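Local structure of flavodoxin (Aquifex aeolicus, 2ARK) at residues G88-A93 with R159-W164; K20-V25 with V37-V42; F133-G138 with R155-R160; G5-I10 with E163-F168. The protein probably acts as a low-potential electron donor to redox enzymes, using FMN as its cofactor. All coordinates share one frame; numbering follows the deposited sequence.

Contact 1. Residues G88-A93 with R159-W164; sequences GKIACA and RRLAEW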
loop_
_atom_site.group_PDB
_atom_site.type_symbol
_atom_site.label_atom_id
_atom_site.label_comp_id
_atom_site.label_asym_id
_atom_site.label_seq_id
_atom_site.Cartn_x
_atom_site.Cartn_y
_atom_site.Cartn_z
ATOM N N GLY A 88 9.280 15.542 11.243
ATOM C CA GLY A 88 10.262 16.174 10.363
ATOM C C GLY A 88 11.651 15.553 10.375
ATOM O O GLY A 88 12.590 16.128 9.824
ATOM N N LYS A 89 11.799 14.392 11.013
ATOM C CA LYS A 89 12.983 13.575 10.786
ATOM C C LYS A 89 12.844 13.031 9.391
ATOM O O LYS A 89 11.727 12.954 8.878
ATOM C CB LYS A 89 13.135 12.450 11.818
ATOM C CG LYS A 89 13.748 12.939 13.100
ATOM C CD LYS A 89 13.770 11.884 14.180
ATOM C CE LYS A 89 13.802 12.572 15.538
ATOM N NZ LYS A 89 14.985 13.454 15.673
ATOM N N ILE A 90 13.978 12.699 8.777
ATOM C CA ILE A 90 14.036 12.174 7.423
ATOM C C ILE A 90 14.345 10.688 7.531
ATOM O O ILE A 90 15.244 10.303 8.288
ATOM C CB ILE A 90 15.110 12.917 6.585
ATOM C CG1 ILE A 90 14.724 14.398 6.454
ATOM C CG2 ILE A 90 15.273 12.282 5.213
ATOM C CD1 ILE A 90 15.804 15.299 5.944
ATOM N N ALA A 91 13.579 9.856 6.812
ATOM C CA ALA A 91 13.696 8.395 6.914
ATOM C C ALA A 91 13.472 7.686 5.587
ATOM O O ALA A 91 12.834 8.224 4.689
ATOM C CB ALA A 91 12.737 7.844 7.961
ATOM N N CYS A 92 14.041 6.482 5.480
ATOM C CA CYS A 92 13.838 5.533 4.369
ATOM C C CYS A 92 13.860 4.103 4.941
ATOM O O CYS A 92 13.994 3.937 6.157
ATOM C CB CYS A 92 14.931 5.711 3.330
ATOM S SG CYS A 92 16.614 5.535 4.021
ATOM N N ALA A 93 13.757 3.100 4.058
ATOM C CA ALA A 93 13.456 1.712 4.413
ATOM C C ALA A 93 14.362 0.792 3.631
ATOM O O ALA A 93 14.822 1.163 2.549
ATOM C CB ALA A 93 11.944 1.380 4.085
ATOM N N ARG A 159 23.825 6.814 1.333
ATOM C CA ARG A 159 24.362 7.975 0.602
ATOM C C ARG A 159 23.305 9.066 0.414
ATOM O O ARG A 159 23.544 10.226 0.741
ATOM C CB ARG A 159 24.807 7.533 -0.797
ATOM C CG ARG A 159 26.027 8.181 -1.392
ATOM C CD ARG A 159 26.216 9.671 -1.161
ATOM N NE ARG A 159 27.565 9.878 -0.667
ATOM C CZ ARG A 159 28.577 10.477 -1.287
ATOM N NH1 ARG A 159 28.458 11.069 -2.460
ATOM N NH2 ARG A 159 29.729 10.510 -0.670
ATOM N N ARG A 160 22.164 8.686 -0.162
ATOM C CA ARG A 160 21.086 9.629 -0.403
ATOM C C ARG A 160 20.482 10.130 0.909
ATOM O O ARG A 160 20.137 11.303 1.028
ATOM C CB ARG A 160 20.036 9.039 -1.354
ATOM C CG ARG A 160 19.034 10.061 -1.946
ATOM C CD ARG A 160 19.644 11.231 -2.747
ATOM N NE ARG A 160 20.820 10.859 -3.543
ATOM C CZ ARG A 160 20.794 10.152 -4.683
ATOM N NH1 ARG A 160 19.644 9.725 -5.202
ATOM N NH2 ARG A 160 21.934 9.872 -5.305
ATOM N N LEU A 161 20.370 9.245 1.899
ATOM C CA LEU A 161 19.936 9.642 3.239
ATOM C C LEU A 161 20.839 10.733 3.790
ATOM O O LEU A 161 20.348 11.761 4.265
ATOM C CB LEU A 161 19.967 8.450 4.179
ATOM C CG LEU A 161 19.003 8.345 5.365
ATOM C CD1 LEU A 161 19.656 7.518 6.438
ATOM C CD2 LEU A 161 18.445 9.676 5.922
ATOM N N ALA A 162 22.149 10.523 3.695
ATOM C CA ALA A 162 23.130 11.453 4.252
ATOM C C ALA A 162 23.102 12.771 3.488
ATOM O O ALA A 162 23.237 13.848 4.076
ATOM C CB ALA A 162 24.513 10.845 4.212
ATOM N N GLU A 163 22.919 12.668 2.178
ATOM C CA GLU A 163 22.766 13.815 1.294
ATOM C C GLU A 163 21.504 14.629 1.583
ATOM O O GLU A 163 21.562 15.840 1.587
ATOM C CB GLU A 163 22.795 13.346 -0.149
ATOM C CG GLU A 163 24.199 12.935 -0.616
ATOM C CD GLU A 163 24.201 12.214 -1.986
ATOM O OE1 GLU A 163 23.129 11.682 -2.385
ATOM O OE2 GLU A 163 25.279 12.163 -2.640
ATOM N N TRP A 164 20.368 13.976 1.849
ATOM C CA TRP A 164 19.147 14.724 2.188
ATOM C C TRP A 164 19.296 15.402 3.560
ATOM O O TRP A 164 18.859 16.542 3.756
ATOM C CB TRP A 164 17.895 13.834 2.189
ATOM C CG TRP A 164 17.409 13.316 0.849
ATOM C CD1 TRP A 164 16.749 12.163 0.651
ATOM C CD2 TRP A 164 17.531 13.934 -0.452
ATOM N NE1 TRP A 164 16.443 11.996 -0.679
ATOM C CE2 TRP A 164 16.901 13.067 -1.383
ATOM C CE3 TRP A 164 18.113 15.123 -0.922
ATOM C CZ2 TRP A 164 16.839 13.333 -2.755
ATOM C CZ3 TRP A 164 18.049 15.405 -2.297
ATOM C CH2 TRP A 164 17.407 14.501 -3.195
#
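I90 and L161 meet side by side between a strand and the helix that lies on it, the two chains pointing opposite ways. From the strand, I90 turns its branched carbons to the helix: CG2 lies 4.2 Å from L161 CD2. Its other arm ends with I90 CD1 4.0 Å from the backbone O of W164, a contact of methyl with carbonyl. The CB of W164 also touches I90 CG2, but beyond that atom the indole leads away from the strand. Two residues on, C92 directs SG at the branch point of the same leucine, 3.9 Å from L161 CG. L161 thus lies against both strand residues that face the helix; its CG is trans to the backbone N (chi1 -150°), which sends the isobutyl group across to them. Away from this apolar strip, R160 NE makes a nearly straight salt bridge to E163 OE1 (2.7 Å, 171°), with the acceptor in the guanidinium plane, while R160 CD rests over a face of the W164 ring. Strand and helix run almost antiparallel, at 170°, as expected where a helix packs along the parallel sheet of the flavodoxin-like alpha/beta fold.

Contact 2. Residues K20-V25 with V37-V42; sequences KMAELV and VRLKHV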
loop_
_atom_site.group_PDB
_atom_site.type_symbol
_atom_site.label_atom_id
_atom_site.label_comp_id
_atom_site.label_asym_id
_atom_site.label_seq_id
_atom_site.Cartn_x
_atom_site.Cartn_y
_atom_site.Cartn_z
ATOM N N LYS A 20 23.635 -7.543 6.878
ATOM C CA LYS A 20 24.582 -7.246 5.803
ATOM C C LYS A 20 24.144 -6.013 4.975
ATOM O O LYS A 20 24.964 -5.134 4.697
ATOM C CB LYS A 20 24.834 -8.484 4.929
ATOM C CG LYS A 20 25.888 -9.458 5.517
ATOM C CD LYS A 20 25.358 -10.203 6.768
ATOM C CE LYS A 20 26.420 -10.456 7.917
ATOM N NZ LYS A 20 25.768 -10.808 9.260
HETATM N N MSE A 21 22.852 -5.918 4.632
HETATM C CA MSE A 21 22.317 -4.683 4.032
HETATM C C MSE A 21 22.553 -3.462 4.897
HETATM O O MSE A 21 22.929 -2.431 4.389
HETATM C CB MSE A 21 20.822 -4.773 3.771
HETATM C CG MSE A 21 20.406 -5.890 2.861
HETATM SE SE MSE A 21 18.482 -5.838 2.522
HETATM C CE MSE A 21 18.433 -4.384 1.121
ATOM N N ALA A 22 22.332 -3.581 6.198
ATOM C CA ALA A 22 22.398 -2.442 7.137
ATOM C C ALA A 22 23.799 -1.880 7.228
ATOM O O ALA A 22 23.993 -0.665 7.369
ATOM C CB ALA A 22 21.939 -2.882 8.492
ATOM N N GLU A 23 24.779 -2.785 7.124
ATOM C CA GLU A 23 26.178 -2.410 7.228
ATOM C C GLU A 23 26.577 -1.612 5.993
ATOM O O GLU A 23 27.360 -0.665 6.091
ATOM C CB GLU A 23 27.054 -3.646 7.376
ATOM C CG GLU A 23 27.048 -4.260 8.744
ATOM C CD GLU A 23 27.657 -5.663 8.763
ATOM O OE1 GLU A 23 27.865 -6.260 7.685
ATOM O OE2 GLU A 23 27.935 -6.188 9.861
ATOM N N LEU A 24 26.025 -2.001 4.843
ATOM C CA LEU A 24 26.275 -1.345 3.567
ATOM C C LEU A 24 25.577 -0.000 3.464
ATOM O O LEU A 24 26.148 0.949 2.917
ATOM C CB LEU A 24 25.861 -2.245 2.412
ATOM C CG LEU A 24 26.831 -3.416 2.169
ATOM C CD1 LEU A 24 26.153 -4.552 1.388
ATOM C CD2 LEU A 24 28.142 -2.962 1.515
ATOM N N VAL A 25 24.360 0.084 4.008
ATOM C CA VAL A 25 23.655 1.370 4.129
ATOM C C VAL A 25 24.497 2.362 4.966
ATOM O O VAL A 25 24.687 3.526 4.583
ATOM C CB VAL A 25 22.212 1.202 4.729
ATOM C CG1 VAL A 25 21.549 2.565 4.969
ATOM C CG2 VAL A 25 21.353 0.357 3.830
ATOM N N VAL A 37 27.319 8.334 11.823
ATOM C CA VAL A 37 26.390 7.198 11.711
ATOM C C VAL A 37 26.342 6.327 12.988
ATOM O O VAL A 37 27.365 6.024 13.577
ATOM C CB VAL A 37 26.713 6.347 10.429
ATOM C CG1 VAL A 37 25.800 5.113 10.292
ATOM C CG2 VAL A 37 26.613 7.225 9.190
ATOM N N ARG A 38 25.139 5.952 13.412
ATOM C CA ARG A 38 24.983 4.962 14.475
ATOM C C ARG A 38 24.350 3.765 13.787
ATOM O O ARG A 38 23.380 3.944 13.055
ATOM C CB ARG A 38 24.096 5.496 15.614
ATOM C CG ARG A 38 24.846 5.816 16.840
ATOM C CD ARG A 38 24.653 7.229 17.401
ATOM N NE ARG A 38 23.746 7.265 18.541
ATOM C CZ ARG A 38 23.810 8.124 19.554
ATOM N NH1 ARG A 38 24.754 9.046 19.628
ATOM N NH2 ARG A 38 22.919 8.038 20.528
ATOM N N LEU A 39 24.921 2.569 13.977
ATOM C CA LEU A 39 24.334 1.299 13.469
ATOM C C LEU A 39 23.857 0.426 14.638
ATOM O O LEU A 39 24.663 0.014 15.494
ATOM C CB LEU A 39 25.362 0.561 12.617
ATOM C CG LEU A 39 25.090 -0.829 12.041
ATOM C CD1 LEU A 39 23.832 -0.877 11.111
ATOM C CD2 LEU A 39 26.340 -1.350 11.320
ATOM N N LYS A 40 22.550 0.169 14.719
ATOM C CA LYS A 40 22.018 -0.664 15.832
ATOM C C LYS A 40 21.064 -1.758 15.375
ATOM O O LYS A 40 20.270 -1.535 14.500
ATOM C CB LYS A 40 21.291 0.190 16.880
ATOM C CG LYS A 40 22.010 1.471 17.311
ATOM C CD LYS A 40 22.766 1.353 18.610
ATOM C CE LYS A 40 23.537 2.683 18.879
ATOM N NZ LYS A 40 24.000 2.975 20.323
ATOM N N HIS A 41 21.155 -2.940 15.970
ATOM C CA HIS A 41 20.071 -3.919 15.909
ATOM C C HIS A 41 18.886 -3.362 16.768
ATOM O O HIS A 41 19.105 -2.645 17.756
ATOM C CB HIS A 41 20.575 -5.295 16.396
ATOM C CG HIS A 41 19.525 -6.363 16.415
ATOM N ND1 HIS A 41 19.122 -7.035 15.281
ATOM C CD2 HIS A 41 18.796 -6.880 17.431
ATOM C CE1 HIS A 41 18.174 -7.904 15.594
ATOM N NE2 HIS A 41 17.954 -7.826 16.893
ATOM N N VAL A 42 17.650 -3.670 16.378
ATOM C CA VAL A 42 16.470 -3.246 17.136
ATOM C C VAL A 42 16.517 -3.523 18.671
ATOM O O VAL A 42 16.068 -2.675 19.452
ATOM C CB VAL A 42 15.143 -3.770 16.509
ATOM C CG1 VAL A 42 15.045 -5.263 16.572
ATOM C CG2 VAL A 42 13.963 -3.172 17.200
#
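E23 and L39 mark the nearest backbone approach of helix segment 20-25 to strand segment 37-42, their CA atoms 7.5 Å apart. At that separation a single leucine can span the gap, and the contact is built round it. L39 points from the strand toward the helix, CG anti to the backbone N (chi1 175°), and divides its two methyls between neighbouring helical residues. L39 CD1 sits 3.8 Å from A22 CB and equally close to the A22 carbonyl oxygen, touching both the side chain and the backbone of A22. The arrangement belongs to the beta-alpha-beta unit of strand 5-11, helix 17-30 and strand 35-41, the parallel crossover from which flavodoxin-like folds are assembled. V9 and Y11 of the first strand touch both A22 and L39. L39 CD2 takes the outer position, 4.0 Å from E23 CG, where the glutamate chain passes the leucine at a slant. Only the aliphatic base of E23 takes part here; beyond CG its chain is extended, and both E23 and L39 remain partly exposed. A22, by contrast, is buried, with F94 of strand 90-97 also against it.

Contact 3. Residues F133-G138 with R155-R160; sequences FTLHYG and RRLGRR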
loop_
_atom_site.group_PDB
_atom_site.type_symbol
_atom_site.label_atom_id
_atom_site.label_comp_id
_atom_site.label_asym_id
_atom_site.label_seq_id
_atom_site.Cartn_x
_atom_site.Cartn_y
_atom_site.Cartn_z
ATOM N N PHE A 133 18.566 -2.438 -12.092
ATOM C CA PHE A 133 18.589 -2.535 -10.661
ATOM C C PHE A 133 18.463 -1.165 -9.983
ATOM O O PHE A 133 19.354 -0.310 -10.103
ATOM C CB PHE A 133 19.818 -3.323 -10.158
ATOM C CG PHE A 133 19.571 -4.022 -8.858
ATOM C CD1 PHE A 133 19.814 -3.376 -7.645
ATOM C CD2 PHE A 133 19.031 -5.297 -8.837
ATOM C CE1 PHE A 133 19.523 -3.995 -6.425
ATOM C CE2 PHE A 133 18.764 -5.948 -7.623
ATOM C CZ PHE A 133 18.998 -5.288 -6.413
ATOM N N THR A 134 17.360 -0.993 -9.240
ATOM C CA THR A 134 17.069 0.270 -8.573
ATOM C C THR A 134 16.534 0.114 -7.139
ATOM O O THR A 134 16.618 -0.965 -6.540
ATOM C CB THR A 134 16.206 1.195 -9.462
ATOM O OG1 THR A 134 16.235 2.520 -8.942
ATOM C CG2 THR A 134 14.762 0.707 -9.614
ATOM N N LEU A 135 16.009 1.199 -6.569
ATOM C CA LEU A 135 15.662 1.210 -5.156
ATOM C C LEU A 135 14.625 2.295 -4.861
ATOM O O LEU A 135 14.730 3.058 -3.877
ATOM C CB LEU A 135 16.937 1.350 -4.301
ATOM C CG LEU A 135 17.957 2.492 -4.469
ATOM C CD1 LEU A 135 18.525 2.877 -3.088
ATOM C CD2 LEU A 135 19.082 2.129 -5.474
ATOM N N HIS A 136 13.579 2.305 -5.692
ATOM C CA HIS A 136 12.558 3.353 -5.677
ATOM C C HIS A 136 11.801 3.569 -4.368
ATOM O O HIS A 136 11.358 4.698 -4.083
ATOM C CB HIS A 136 11.553 3.160 -6.840
ATOM C CG HIS A 136 12.141 3.390 -8.187
ATOM N ND1 HIS A 136 13.442 3.800 -8.378
ATOM C CD2 HIS A 136 11.597 3.293 -9.423
ATOM C CE1 HIS A 136 13.680 3.935 -9.668
ATOM N NE2 HIS A 136 12.573 3.640 -10.323
ATOM N N TYR A 137 11.598 2.493 -3.615
ATOM C CA TYR A 137 10.871 2.549 -2.318
ATOM C C TYR A 137 11.777 2.184 -1.149
ATOM O O TYR A 137 11.378 2.234 0.020
ATOM C CB TYR A 137 9.543 1.747 -2.368
ATOM C CG TYR A 137 8.712 2.320 -3.487
ATOM C CD1 TYR A 137 8.694 1.721 -4.759
ATOM C CD2 TYR A 137 8.063 3.537 -3.319
ATOM C CE1 TYR A 137 7.982 2.322 -5.846
ATOM C CE2 TYR A 137 7.356 4.167 -4.402
ATOM C CZ TYR A 137 7.311 3.543 -5.649
ATOM O OH TYR A 137 6.611 4.154 -6.700
ATOM N N GLY A 138 13.014 1.855 -1.479
ATOM C CA GLY A 138 14.023 1.526 -0.483
ATOM C C GLY A 138 14.908 0.469 -1.082
ATOM O O GLY A 138 14.579 -0.103 -2.133
ATOM N N ARG A 155 24.421 0.722 -0.331
ATOM C CA ARG A 155 25.226 1.898 -0.187
ATOM C C ARG A 155 24.505 3.164 -0.645
ATOM O O ARG A 155 24.525 4.179 0.064
ATOM C CB ARG A 155 26.514 1.711 -0.960
ATOM C CG ARG A 155 27.456 0.662 -0.416
ATOM C CD ARG A 155 28.861 0.853 -1.050
ATOM N NE ARG A 155 29.680 -0.342 -0.855
ATOM C CZ ARG A 155 29.851 -1.304 -1.763
ATOM N NH1 ARG A 155 29.290 -1.200 -2.970
ATOM N NH2 ARG A 155 30.603 -2.372 -1.472
ATOM N N ARG A 156 23.861 3.114 -1.807
ATOM C CA ARG A 156 23.198 4.306 -2.345
ATOM C C ARG A 156 22.108 4.885 -1.427
ATOM O O ARG A 156 21.983 6.121 -1.300
ATOM C CB ARG A 156 22.622 4.066 -3.745
ATOM C CG ARG A 156 22.156 5.359 -4.424
ATOM C CD ARG A 156 23.361 6.327 -4.629
ATOM N NE ARG A 156 24.495 5.568 -5.138
ATOM C CZ ARG A 156 24.736 5.349 -6.423
ATOM N NH1 ARG A 156 25.772 4.618 -6.768
ATOM N NH2 ARG A 156 23.964 5.873 -7.358
ATOM N N LEU A 157 21.323 3.995 -0.811
ATOM C CA LEU A 157 20.334 4.402 0.170
ATOM C C LEU A 157 20.911 5.286 1.270
ATOM O O LEU A 157 20.397 6.364 1.524
ATOM C CB LEU A 157 19.635 3.189 0.774
ATOM C CG LEU A 157 18.399 3.608 1.613
ATOM C CD1 LEU A 157 17.177 4.117 0.734
ATOM C CD2 LEU A 157 18.012 2.510 2.546
ATOM N N GLY A 158 21.985 4.818 1.920
ATOM C CA GLY A 158 22.624 5.553 3.003
ATOM C C GLY A 158 23.229 6.857 2.529
ATOM O O GLY A 158 23.166 7.866 3.245
ATOM N N ARG A 159 23.825 6.814 1.333
ATOM C CA ARG A 159 24.362 7.975 0.602
ATOM C C ARG A 159 23.305 9.066 0.414
ATOM O O ARG A 159 23.544 10.226 0.741
ATOM C CB ARG A 159 24.807 7.533 -0.797
ATOM C CG ARG A 159 26.027 8.181 -1.392
ATOM C CD ARG A 159 26.216 9.671 -1.161
ATOM N NE ARG A 159 27.565 9.878 -0.667
ATOM C CZ ARG A 159 28.577 10.477 -1.287
ATOM N NH1 ARG A 159 28.458 11.069 -2.460
ATOM N NH2 ARG A 159 29.729 10.510 -0.670
ATOM N N ARG A 160 22.164 8.686 -0.162
ATOM C CA ARG A 160 21.086 9.629 -0.403
ATOM C C ARG A 160 20.482 10.130 0.909
ATOM O O ARG A 160 20.137 11.303 1.028
ATOM C CB ARG A 160 20.036 9.039 -1.354
ATOM C CG ARG A 160 19.034 10.061 -1.946
ATOM C CD ARG A 160 19.644 11.231 -2.747
ATOM N NE ARG A 160 20.820 10.859 -3.543
ATOM C CZ ARG A 160 20.794 10.152 -4.683
ATOM N NH1 ARG A 160 19.644 9.725 -5.202
ATOM N NH2 ARG A 160 21.934 9.872 -5.305
#
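L135 and L157 supply most of the apolar packing between segment 133-138 and helix segment 155-160. One methyl does the work on the strand side: L135 CD1 lies 4.0 Å from L157 CB and 3.8 Å from the backbone N of L157, pressing on the helix surface as much as on a side chain. L135 CD1 also lies 4.3 Å from R156 CB. With CG placed between the backbone N and the carbonyl carbon (chi1 55°), L135 aims this methyl at the helix. The second patch is side chain against backbone. L157 bends toward the turn and brings CD1 to 4.3 Å from G138 CA, while the turn itself is closed by a backbone hydrogen bond from G138 N to L135 O (3.2 Å). Charged interactions lie apart from these contacts: the guanidinium of R156 leads away to salt bridges with E152 and D127, and R160 likewise reaches D127. L157 also touches C92 and F94 of strand 90-97, and L135 rests against V125 of strand 121-128 and A153 of helix 148-168. The contact therefore lies where that helix, the central sheet and the short strand 133-135 come together.

Contact 4. Residues G5-I10 with E163-F168; sequences GKVLVI and EWVAIF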
loop_
_atom_site.group_PDB
_atom_site.type_symbol
_atom_site.label_atom_id
_atom_site.label_comp_id
_atom_site.label_asym_id
_atom_site.label_seq_id
_atom_site.Cartn_x
_atom_site.Cartn_y
_atom_site.Cartn_z
ATOM N N GLY A 5 25.967 15.762 10.080
ATOM C CA GLY A 5 24.706 15.061 9.850
ATOM C C GLY A 5 24.674 13.811 10.707
ATOM O O GLY A 5 25.658 13.102 10.812
ATOM N N LYS A 6 23.545 13.562 11.349
ATOM C CA LYS A 6 23.382 12.442 12.274
ATOM C C LYS A 6 22.429 11.417 11.642
ATOM O O LYS A 6 21.241 11.717 11.430
ATOM C CB LYS A 6 22.819 12.945 13.614
ATOM C CG LYS A 6 23.815 13.623 14.515
ATOM C CD LYS A 6 23.226 14.904 15.062
ATOM C CE LYS A 6 22.645 14.769 16.455
ATOM N NZ LYS A 6 21.785 15.946 16.764
ATOM N N VAL A 7 22.979 10.240 11.307
ATOM C CA VAL A 7 22.230 9.155 10.659
ATOM C C VAL A 7 22.132 7.888 11.539
ATOM O O VAL A 7 23.133 7.385 12.062
ATOM C CB VAL A 7 22.820 8.848 9.245
ATOM C CG1 VAL A 7 22.274 7.555 8.656
ATOM C CG2 VAL A 7 22.531 9.992 8.293
ATOM N N LEU A 8 20.918 7.386 11.710
ATOM C CA LEU A 8 20.661 6.136 12.445
ATOM C C LEU A 8 20.311 5.055 11.453
ATOM O O LEU A 8 19.354 5.188 10.672
ATOM C CB LEU A 8 19.484 6.300 13.413
ATOM C CG LEU A 8 19.343 5.502 14.717
ATOM C CD1 LEU A 8 17.873 5.210 14.978
ATOM C CD2 LEU A 8 20.204 4.191 14.897
ATOM N N VAL A 9 21.094 3.990 11.451
ATOM C CA VAL A 9 20.711 2.802 10.709
ATOM C C VAL A 9 20.266 1.794 11.754
ATOM O O VAL A 9 21.058 1.351 12.559
ATOM C CB VAL A 9 21.847 2.250 9.814
ATOM C CG1 VAL A 9 21.353 1.045 8.968
ATOM C CG2 VAL A 9 22.368 3.348 8.921
ATOM N N ILE A 10 18.980 1.465 11.751
ATOM C CA ILE A 10 18.441 0.547 12.751
ATOM C C ILE A 10 17.820 -0.627 11.989
ATOM O O ILE A 10 17.151 -0.402 10.999
ATOM C CB ILE A 10 17.440 1.303 13.696
ATOM C CG1 ILE A 10 16.979 0.429 14.830
ATOM C CG2 ILE A 10 16.209 1.908 12.934
ATOM C CD1 ILE A 10 15.650 0.993 15.455
ATOM N N GLU A 163 22.919 12.668 2.178
ATOM C CA GLU A 163 22.766 13.815 1.294
ATOM C C GLU A 163 21.504 14.629 1.583
ATOM O O GLU A 163 21.562 15.840 1.587
ATOM C CB GLU A 163 22.795 13.346 -0.149
ATOM C CG GLU A 163 24.199 12.935 -0.616
ATOM C CD GLU A 163 24.201 12.214 -1.986
ATOM O OE1 GLU A 163 23.129 11.682 -2.385
ATOM O OE2 GLU A 163 25.279 12.163 -2.640
ATOM N N TRP A 164 20.368 13.976 1.849
ATOM C CA TRP A 164 19.147 14.724 2.188
ATOM C C TRP A 164 19.296 15.402 3.560
ATOM O O TRP A 164 18.859 16.542 3.756
ATOM C CB TRP A 164 17.895 13.834 2.189
ATOM C CG TRP A 164 17.409 13.316 0.849
ATOM C CD1 TRP A 164 16.749 12.163 0.651
ATOM C CD2 TRP A 164 17.531 13.934 -0.452
ATOM N NE1 TRP A 164 16.443 11.996 -0.679
ATOM C CE2 TRP A 164 16.901 13.067 -1.383
ATOM C CE3 TRP A 164 18.113 15.123 -0.922
ATOM C CZ2 TRP A 164 16.839 13.333 -2.755
ATOM C CZ3 TRP A 164 18.049 15.405 -2.297
ATOM C CH2 TRP A 164 17.407 14.501 -3.195
ATOM N N VAL A 165 19.910 14.690 4.506
ATOM C CA VAL A 165 20.261 15.293 5.800
ATOM C C VAL A 165 21.145 16.523 5.621
ATOM O O VAL A 165 20.892 17.549 6.220
ATOM C CB VAL A 165 20.932 14.286 6.745
ATOM C CG1 VAL A 165 21.641 15.012 7.921
ATOM C CG2 VAL A 165 19.909 13.254 7.240
ATOM N N ALA A 166 22.153 16.413 4.767
ATOM C CA ALA A 166 23.113 17.480 4.484
ATOM C C ALA A 166 22.474 18.693 3.821
ATOM O O ALA A 166 22.860 19.841 4.098
ATOM C CB ALA A 166 24.230 16.942 3.598
ATOM N N ILE A 167 21.533 18.434 2.918
ATOM C CA ILE A 167 20.840 19.492 2.173
ATOM C C ILE A 167 19.839 20.207 3.063
ATOM O O ILE A 167 19.911 21.423 3.234
ATOM C CB ILE A 167 20.146 18.934 0.894
ATOM C CG1 ILE A 167 21.204 18.591 -0.154
ATOM C CG2 ILE A 167 19.144 19.927 0.304
ATOM C CD1 ILE A 167 20.664 17.738 -1.296
ATOM N N PHE A 168 18.943 19.429 3.656
ATOM C CA PHE A 168 17.784 19.944 4.359
ATOM C C PHE A 168 17.977 20.281 5.825
ATOM O O PHE A 168 17.263 21.136 6.328
ATOM C CB PHE A 168 16.603 18.981 4.179
ATOM C CG PHE A 168 16.245 18.758 2.742
ATOM C CD1 PHE A 168 16.284 17.478 2.192
ATOM C CD2 PHE A 168 15.913 19.851 1.914
ATOM C CE1 PHE A 168 15.967 17.271 0.847
ATOM C CE2 PHE A 168 15.605 19.665 0.578
ATOM C CZ PHE A 168 15.636 18.366 0.035
#
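V165 meets G5 at the tight end of this contact, with CG1 of the valine 3.6 Å from the glycine CA. With no side chain on G5, the methyl lies against that CA, and the CA atoms of G5 and V165 are 6.0 Å apart. V165 CG1 is also 4.2 Å from K6 N. A chi1 of 164° swings it away from the backbone N of V165, and the other methyl is left to serve a looser contact: V165 CG2 and V7 CG2 are 4.3 Å apart, a light touch between two branched side chains. Farther along the strand the segments part; the axes of the short segments cross at 146°, and contact is limited to G5, K6 and V7. K6 gives the helix little besides its backbone. Its side chain turns away, is partly exposed and makes a cation-pi interaction with W52, while K6 N is hydrogen-bonded to D54. V7 is buried, packing also on A29 of helix 17-30 and on T35 and V37 of strand 35-41. Around other faces of helix 148-168, E163, W164 and I167 touch helix 175-181; V165, which also touches D54, meets strand 5-11 near the long helix's C-terminal end.

Three of the four contacts draw on helix 148-168: contact 3 uses its middle, contact 1 the next turns, contact 4 the last. These three are buried; contact 2 is only partly so, in another helix-strand pair. Contacts 1 and 4 are nearest, centres about 5 Å apart, and join through L161 CD1 and V7 CG1 at 3.4 Å. Contacts 1 and 3 meet where C92 SG approaches L157 CG at 3.6 Å. Contact 2 connects to contact 4 through probable backbone hydrogen bonds between R38 and both V7 and V9. Aliphatic packing is common to all; arginine-carboxylate pairs gather most round contacts 1 and 3, and glycine packing is closest in contact 4, looser in contact 3.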